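Local structure of hemoglobin subunit beta (Isurus oxyrinchus, 3MKB) at residues B[29-34]-B[94-99]; B[73-78]-B[129-134]. The protein binds haem and, as the beta subunit of a four-chain shark haemoglobin, probably serves reversible oxygen transport. All coordinates share one frame; numbering follows the deposited sequence.

Running from the N terminus, the chain meets residues 29-34 at the end of helix 20-34, then 73-78 where helix 71-74 gives way to helix 76-85, then 94-99 early in helix 93-108, and last 129-134 at the end of helix 114-132. Contact 1 closes a loop by bringing 94-99 back to 29-34, and contact 2 closes another by bringing 129-134 back to 73-78. Their segments alternate, so the two loops cross rather than nest. Contact 1 is a buried crossing of helices 20-34 and 93-108 beside an alpha subunit; contact 2 ties helix 76-85 to the end of helix 114-132 at the haem pocket. Pocket residues occur in both.

Contact 1: residues B[29-34]-B[94-99]; sequences ERMFVV and HLLTDS
Met31 carries most of the packing between segments 29-34 and 94-99, whose axes cross at 118° and come within 8.9 Å. Its CG lies anti to the backbone N (chi1 179°), and the chain runs out extended before bending at chi3 (63°). This lays the thioether against the Leu96 backbone and CB, Met31 SD sitting 3.6 Å from Leu96 N and 3.8 Å from Leu96 CB, while Met31 CG packs 4.1 Å from Leu95 CB. No hydrogen bond spans the segments.

The polar part is settled inside residues 94-99. Ser99 OG turns back to donate to Leu95 O (2.7 Å), approaching nearly along the C=O axis, so a buried hydroxyl is satisfied one turn back in its own helix. Ser99 OG also meets Met31 CB at 3.5 Å, where the two segments have their nearest CA pair. Arg30 brings its aliphatic CD closest to Ser99; its NE forms a salt bridge with Glu103 of its own chain, and NH1 and NH2 hydrogen-bond to His121 ND1 and Phe116 O of a neighbouring alpha subunit.

Helices 20-34 and 93-108 correspond to the B and G helices of the globin fold, and Ser99 extends their interface by touching Ala27. Leu95 packs on Trp37, and Leu96 reaches the haem and Val57 of helix 50-65, so this buried crossing lies between the haem pocket and an alpha-beta interface.

Contact 2: residues B[73-78]-B[129-134]; sequences AEFVNI and DAISSQ. With HEM (protoporphyrin IX containing Fe), chain F.
The backbones come closest where Phe75 faces Ala130 with CA atoms 5.9 Å apart, and a second approach brings Val76 near Gln134 beyond helix 114-132.

Phe75 points its CB at the last turns of that helix, 3.9 Å from Ala130 CB. From there the ring extends toward the porphyrin, with Ile131 CB at its edge and the haem methyl CMB also at its edge, in plane, 3.7 Å from Phe75 CE1. Over the centre of one ring face stands Ile78 CD1, 4.1 Å above the plane. Ile78 crosses Ile131 at about a right angle, its CG2 meeting Ile131 CD1 at 3.7 Å, and its other branch, CG1, lies against the haem methyl CMA. Ile131 holds CG1 anti to the backbone N and runs on extended (chi2 175°), which sets CD1 against pyrrole carbon C3B of the haem at 3.6 Å. An alanine in place of Phe75 would remove the ring and would probably loosen the packing of Ile131, Ile78 and the haem methyl CMB around it.

Farther from the haem, Gln134 bends at chi2 (-62°), putting OE1 3.7 Å from Val76 CG1 in a touch without a hydrogen bond. The tail is tied instead by Ser79 OG, which is hydrogen-bonded to both Ile131 O and Gln134 N.

The iron carries a water ligand 2.2 Å away (HEM FE to water O) and one further ligand from outside these segments. Phe75, Ile78 and Ile131 add apolar packing against the porphyrin through carbon alone; they form an apolar patch of the pocket, with Ile131 on the haem face opposite the water, consistent with the proximal side.

Contact 1: residues B[29-34]-B[94-99]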
loop_
_atom_site.group_PDB
_atom_site.type_symbol
_atom_site.label_atom_id
_atom_site.label_comp_id
_atom_site.label_asym_id
_atom_site.label_seq_id
_atom_site.Cartn_x
_atom_site.Cartn_y
_atom_site.Cartn_z
ATOM N N GLU B 29 11.134 10.914 16.370
ATOM C CA GLU B 29 10.159 11.572 17.260
ATOM C C GLU B 29 8.858 11.845 16.516
ATOM O O GLU B 29 7.741 11.582 17.025
ATOM C CB GLU B 29 10.745 12.873 17.881
ATOM C CG GLU B 29 11.798 12.561 18.972
ATOM C CD GLU B 29 12.615 13.789 19.445
ATOM O OE1 GLU B 29 12.611 14.863 18.766
ATOM O OE2 GLU B 29 13.301 13.627 20.475
ATOM N N ARG B 30 9.001 12.336 15.290
ATOM C CA ARG B 30 7.876 12.551 14.431
ATOM C C ARG B 30 7.110 11.294 14.140
ATOM O O ARG B 30 5.855 11.274 14.209
ATOM C CB ARG B 30 8.336 13.201 13.109
ATOM C CG ARG B 30 7.193 13.499 12.093
ATOM C CD ARG B 30 7.792 14.262 10.833
ATOM N NE ARG B 30 8.448 15.494 11.255
ATOM C CZ ARG B 30 7.820 16.666 11.399
ATOM N NH1 ARG B 30 6.518 16.764 11.134
ATOM N NH2 ARG B 30 8.493 17.741 11.809
ATOM N N MET B 31 7.846 10.241 13.785
ATOM C CA MET B 31 7.220 8.960 13.424
ATOM C C MET B 31 6.390 8.454 14.610
ATOM O O MET B 31 5.297 7.965 14.427
ATOM C CB MET B 31 8.277 7.938 13.043
ATOM C CG MET B 31 7.709 6.549 12.659
ATOM S SD MET B 31 9.030 5.319 12.646
ATOM C CE MET B 31 9.535 5.329 14.377
ATOM N N PHE B 32 6.882 8.651 15.826
ATOM C CA PHE B 32 6.084 8.288 17.031
ATOM C C PHE B 32 4.760 9.000 17.213
ATOM O O PHE B 32 3.854 8.442 17.856
ATOM C CB PHE B 32 6.896 8.505 18.315
ATOM C CG PHE B 32 8.091 7.633 18.420
ATOM C CD1 PHE B 32 8.152 6.455 17.760
ATOM C CD2 PHE B 32 9.145 7.981 19.250
ATOM C CE1 PHE B 32 9.314 5.639 17.873
ATOM C CE2 PHE B 32 10.256 7.198 19.362
ATOM C CZ PHE B 32 10.346 6.037 18.701
ATOM N N VAL B 33 4.666 10.256 16.782
ATOM C CA VAL B 33 3.488 11.092 17.006
ATOM C C VAL B 33 2.594 10.806 15.811
ATOM O O VAL B 33 1.383 10.566 15.975
ATOM C CB VAL B 33 3.867 12.607 17.129
ATOM C CG1 VAL B 33 2.623 13.599 17.076
ATOM C CG2 VAL B 33 4.622 12.868 18.398
ATOM N N VAL B 34 3.182 10.804 14.602
ATOM C CA VAL B 34 2.369 10.611 13.388
ATOM C C VAL B 34 1.876 9.168 13.236
ATOM O O VAL B 34 0.725 8.962 12.814
ATOM C CB VAL B 34 3.053 11.203 12.087
ATOM C CG1 VAL B 34 2.195 10.933 10.817
ATOM C CG2 VAL B 34 3.278 12.678 12.264
ATOM N N HIS B 94 9.219 2.233 6.005
ATOM C CA HIS B 94 9.013 3.486 5.285
ATOM C C HIS B 94 8.379 4.588 6.144
ATOM O O HIS B 94 8.345 5.716 5.748
ATOM C CB HIS B 94 8.165 3.249 4.000
ATOM C CG HIS B 94 6.688 3.161 4.261
ATOM N ND1 HIS B 94 5.849 4.254 4.197
ATOM C CD2 HIS B 94 5.910 2.117 4.640
ATOM C CE1 HIS B 94 4.616 3.887 4.515
ATOM N NE2 HIS B 94 4.633 2.600 4.804
ATOM N N LEU B 95 7.737 4.237 7.253
ATOM C CA LEU B 95 7.206 5.263 8.158
ATOM C C LEU B 95 8.374 6.054 8.757
ATOM O O LEU B 95 8.289 7.243 8.949
ATOM C CB LEU B 95 6.369 4.604 9.253
ATOM C CG LEU B 95 5.232 3.754 8.688
ATOM C CD1 LEU B 95 4.358 3.092 9.849
ATOM C CD2 LEU B 95 4.370 4.623 7.797
ATOM N N LEU B 96 9.464 5.369 9.051
ATOM C CA LEU B 96 10.686 6.022 9.461
ATOM C C LEU B 96 11.289 6.853 8.351
ATOM O O LEU B 96 11.545 7.995 8.534
ATOM C CB LEU B 96 11.717 5.024 9.965
ATOM C CG LEU B 96 12.999 5.680 10.460
ATOM C CD1 LEU B 96 12.694 6.729 11.503
ATOM C CD2 LEU B 96 13.972 4.652 11.009
ATOM N N THR B 97 11.519 6.251 7.196
ATOM C CA THR B 97 12.171 6.975 6.100
ATOM C C THR B 97 11.288 8.115 5.593
ATOM O O THR B 97 11.784 9.138 5.274
ATOM C CB THR B 97 12.595 6.058 4.970
ATOM O OG1 THR B 97 11.434 5.440 4.390
ATOM C CG2 THR B 97 13.618 4.981 5.466
ATOM N N ASP B 98 9.974 7.947 5.558
ATOM C CA ASP B 98 9.069 9.069 5.154
ATOM C C ASP B 98 9.173 10.248 6.136
ATOM O O ASP B 98 9.072 11.408 5.745
ATOM C CB ASP B 98 7.597 8.613 5.028
ATOM C CG ASP B 98 7.354 7.742 3.783
ATOM O OD1 ASP B 98 8.156 7.796 2.801
ATOM O OD2 ASP B 98 6.375 6.968 3.793
ATOM N N SER B 99 9.382 9.958 7.411
ATOM C CA SER B 99 9.557 11.021 8.389
ATOM C C SER B 99 10.877 11.729 8.186
ATOM O O SER B 99 10.982 12.873 8.454
ATOM C CB SER B 99 9.539 10.450 9.808
ATOM O OG SER B 99 8.379 9.694 10.035
#

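Contact 2: residues B[73-78]-B[129-134]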
loop_
_atom_site.group_PDB
_atom_site.type_symbol
_atom_site.label_atom_id
_atom_site.label_comp_id
_atom_site.label_asym_id
_atom_site.label_seq_id
_atom_site.Cartn_x
_atom_site.Cartn_y
_atom_site.Cartn_z
ATOM N N ALA B 73 24.085 -5.866 0.048
ATOM C CA ALA B 73 25.225 -6.591 0.622
ATOM C C ALA B 73 25.744 -6.079 2.004
ATOM O O ALA B 73 26.268 -6.876 2.782
ATOM C CB ALA B 73 26.363 -6.650 -0.413
ATOM N N GLU B 74 25.592 -4.788 2.324
ATOM C CA GLU B 74 26.102 -4.277 3.606
ATOM C C GLU B 74 25.049 -4.382 4.701
ATOM O O GLU B 74 25.332 -4.187 5.898
ATOM C CB GLU B 74 26.627 -2.829 3.506
ATOM C CG GLU B 74 27.336 -2.444 2.170
ATOM C CD GLU B 74 28.824 -2.821 2.063
ATOM O OE1 GLU B 74 29.551 -2.896 3.095
ATOM O OE2 GLU B 74 29.282 -3.007 0.918
ATOM N N PHE B 75 23.826 -4.703 4.303
ATOM C CA PHE B 75 22.753 -4.676 5.267
ATOM C C PHE B 75 22.320 -6.077 5.748
ATOM O O PHE B 75 21.374 -6.205 6.534
ATOM C CB PHE B 75 21.575 -3.836 4.692
ATOM C CG PHE B 75 21.595 -2.384 5.099
ATOM C CD1 PHE B 75 20.547 -1.851 5.858
ATOM C CD2 PHE B 75 22.654 -1.536 4.735
ATOM C CE1 PHE B 75 20.532 -0.511 6.269
ATOM C CE2 PHE B 75 22.650 -0.190 5.139
ATOM C CZ PHE B 75 21.578 0.328 5.904
ATOM N N VAL B 76 23.026 -7.123 5.295
ATOM C CA VAL B 76 22.654 -8.516 5.647
ATOM C C VAL B 76 22.457 -8.722 7.142
ATOM O O VAL B 76 21.373 -9.159 7.586
ATOM C CB VAL B 76 23.594 -9.608 5.012
ATOM C CG1 VAL B 76 22.909 -10.980 5.031
ATOM C CG2 VAL B 76 23.906 -9.278 3.605
ATOM N N ASN B 77 23.471 -8.376 7.923
ATOM C CA ASN B 77 23.411 -8.570 9.357
ATOM C C ASN B 77 22.417 -7.615 10.013
ATOM O O ASN B 77 21.749 -7.985 10.995
ATOM C CB ASN B 77 24.810 -8.423 9.972
ATOM C CG ASN B 77 25.885 -9.120 9.148
ATOM O OD1 ASN B 77 26.829 -8.472 8.626
ATOM N ND2 ASN B 77 25.731 -10.453 8.972
ATOM N N ILE B 78 22.314 -6.389 9.474
ATOM C CA ILE B 78 21.346 -5.412 10.004
ATOM C C ILE B 78 19.946 -5.976 9.803
ATOM O O ILE B 78 19.111 -5.972 10.694
ATOM C CB ILE B 78 21.499 -3.999 9.344
ATOM C CG1 ILE B 78 22.746 -3.282 9.873
ATOM C CG2 ILE B 78 20.259 -3.095 9.651
ATOM C CD1 ILE B 78 23.470 -2.425 8.843
ATOM N N ASP B 129 14.567 -1.745 0.780
ATOM C CA ASP B 129 14.713 -3.080 0.192
ATOM C C ASP B 129 15.853 -3.840 0.881
ATOM O O ASP B 129 15.728 -5.023 1.180
ATOM C CB ASP B 129 14.957 -2.990 -1.311
ATOM C CG ASP B 129 13.791 -2.433 -2.059
ATOM O OD1 ASP B 129 13.970 -2.171 -3.248
ATOM O OD2 ASP B 129 12.704 -2.254 -1.478
ATOM N N ALA B 130 16.941 -3.139 1.174
ATOM C CA ALA B 130 18.142 -3.738 1.780
ATOM C C ALA B 130 17.890 -4.301 3.189
ATOM O O ALA B 130 18.288 -5.437 3.504
ATOM C CB ALA B 130 19.245 -2.735 1.823
ATOM N N ILE B 131 17.240 -3.497 4.035
ATOM C CA ILE B 131 16.920 -3.895 5.387
ATOM C C ILE B 131 15.720 -4.893 5.464
ATOM O O ILE B 131 15.566 -5.624 6.468
ATOM C CB ILE B 131 16.737 -2.666 6.315
ATOM C CG1 ILE B 131 16.932 -3.063 7.786
ATOM C CG2 ILE B 131 15.416 -1.863 5.939
ATOM C CD1 ILE B 131 16.881 -1.888 8.777
ATOM N N SER B 132 14.944 -4.985 4.386
ATOM C CA SER B 132 13.862 -5.985 4.278
ATOM C C SER B 132 14.265 -7.338 3.715
ATOM O O SER B 132 13.477 -8.283 3.779
ATOM C CB SER B 132 12.686 -5.450 3.452
ATOM O OG SER B 132 12.230 -4.224 3.971
ATOM N N SER B 133 15.486 -7.453 3.210
ATOM C CA SER B 133 15.839 -8.597 2.365
ATOM C C SER B 133 15.907 -9.945 3.111
ATOM O O SER B 133 15.621 -10.999 2.542
ATOM C CB SER B 133 17.144 -8.332 1.598
ATOM O OG SER B 133 17.349 -9.356 0.610
ATOM N N GLN B 134 16.194 -9.906 4.409
ATOM C CA GLN B 134 16.269 -11.144 5.180
ATOM C C GLN B 134 15.008 -11.511 5.932
ATOM O O GLN B 134 15.054 -12.357 6.829
ATOM C CB GLN B 134 17.423 -11.040 6.163
ATOM C CG GLN B 134 18.742 -10.786 5.439
ATOM C CD GLN B 134 19.113 -11.938 4.495
ATOM O OE1 GLN B 134 19.645 -11.705 3.395
ATOM N NE2 GLN B 134 18.844 -13.188 4.926
HETATM C CHA HEM F . 18.505 -1.414 15.777
HETATM C CHB HEM F . 19.294 0.572 11.453
HETATM C CHC HEM F . 14.556 1.034 10.974
HETATM C CHD HEM F . 13.734 -0.715 15.459
HETATM C C1A HEM F . 19.074 -0.997 14.615
HETATM C C2A HEM F . 20.455 -1.164 14.306
HETATM C C3A HEM F . 20.672 -0.602 13.132
HETATM C C4A HEM F . 19.441 -0.076 12.662
HETATM C CMA HEM F . 22.030 -0.543 12.400
HETATM C CAA HEM F . 21.520 -1.841 15.199
HETATM C CBA HEM F . 21.491 -3.353 15.018
HETATM C CGA HEM F . 22.647 -3.945 15.807
HETATM O O1A HEM F . 23.808 -3.905 15.325
HETATM O O2A HEM F . 22.411 -4.452 16.917
HETATM C C1B HEM F . 18.100 0.898 10.912
HETATM C C2B HEM F . 17.869 1.524 9.612
HETATM C C3B HEM F . 16.533 1.650 9.507
HETATM C C4B HEM F . 15.896 1.110 10.716
HETATM C CMB HEM F . 18.918 1.978 8.545
HETATM C CAB HEM F . 15.773 2.244 8.312
HETATM C CBB HEM F . 14.804 1.470 7.804
HETATM C C1C HEM F . 13.929 0.632 12.156
HETATM C C2C HEM F . 12.524 0.761 12.476
HETATM C C3C HEM F . 12.321 0.310 13.705
HETATM C C4C HEM F . 13.568 -0.160 14.217
HETATM C CMC HEM F . 11.414 1.358 11.610
HETATM C CAC HEM F . 10.972 0.233 14.458
HETATM C CBC HEM F . 10.074 1.246 14.418
HETATM C C1D HEM F . 14.945 -1.007 16.002
HETATM C C2D HEM F . 15.208 -1.447 17.358
HETATM C C3D HEM F . 16.710 -1.648 17.421
HETATM C C4D HEM F . 17.202 -1.314 16.115
HETATM C CMD HEM F . 14.196 -1.654 18.502
HETATM C CAD HEM F . 17.596 -2.101 18.608
HETATM C CBD HEM F . 17.906 -0.939 19.523
HETATM C CGD HEM F . 18.549 -1.571 20.768
HETATM O O1D HEM F . 19.760 -1.312 21.001
HETATM O O2D HEM F . 17.899 -2.345 21.555
HETATM N NA HEM F . 18.450 -0.314 13.586
HETATM N NB HEM F . 16.901 0.656 11.529
HETATM N NC HEM F . 14.551 0.056 13.253
HETATM N ND HEM F . 16.138 -0.963 15.311
HETATM FE FE HEM F . 16.437 -0.245 13.374
HETATM O O HOH W 1 16.202 1.863 13.971
#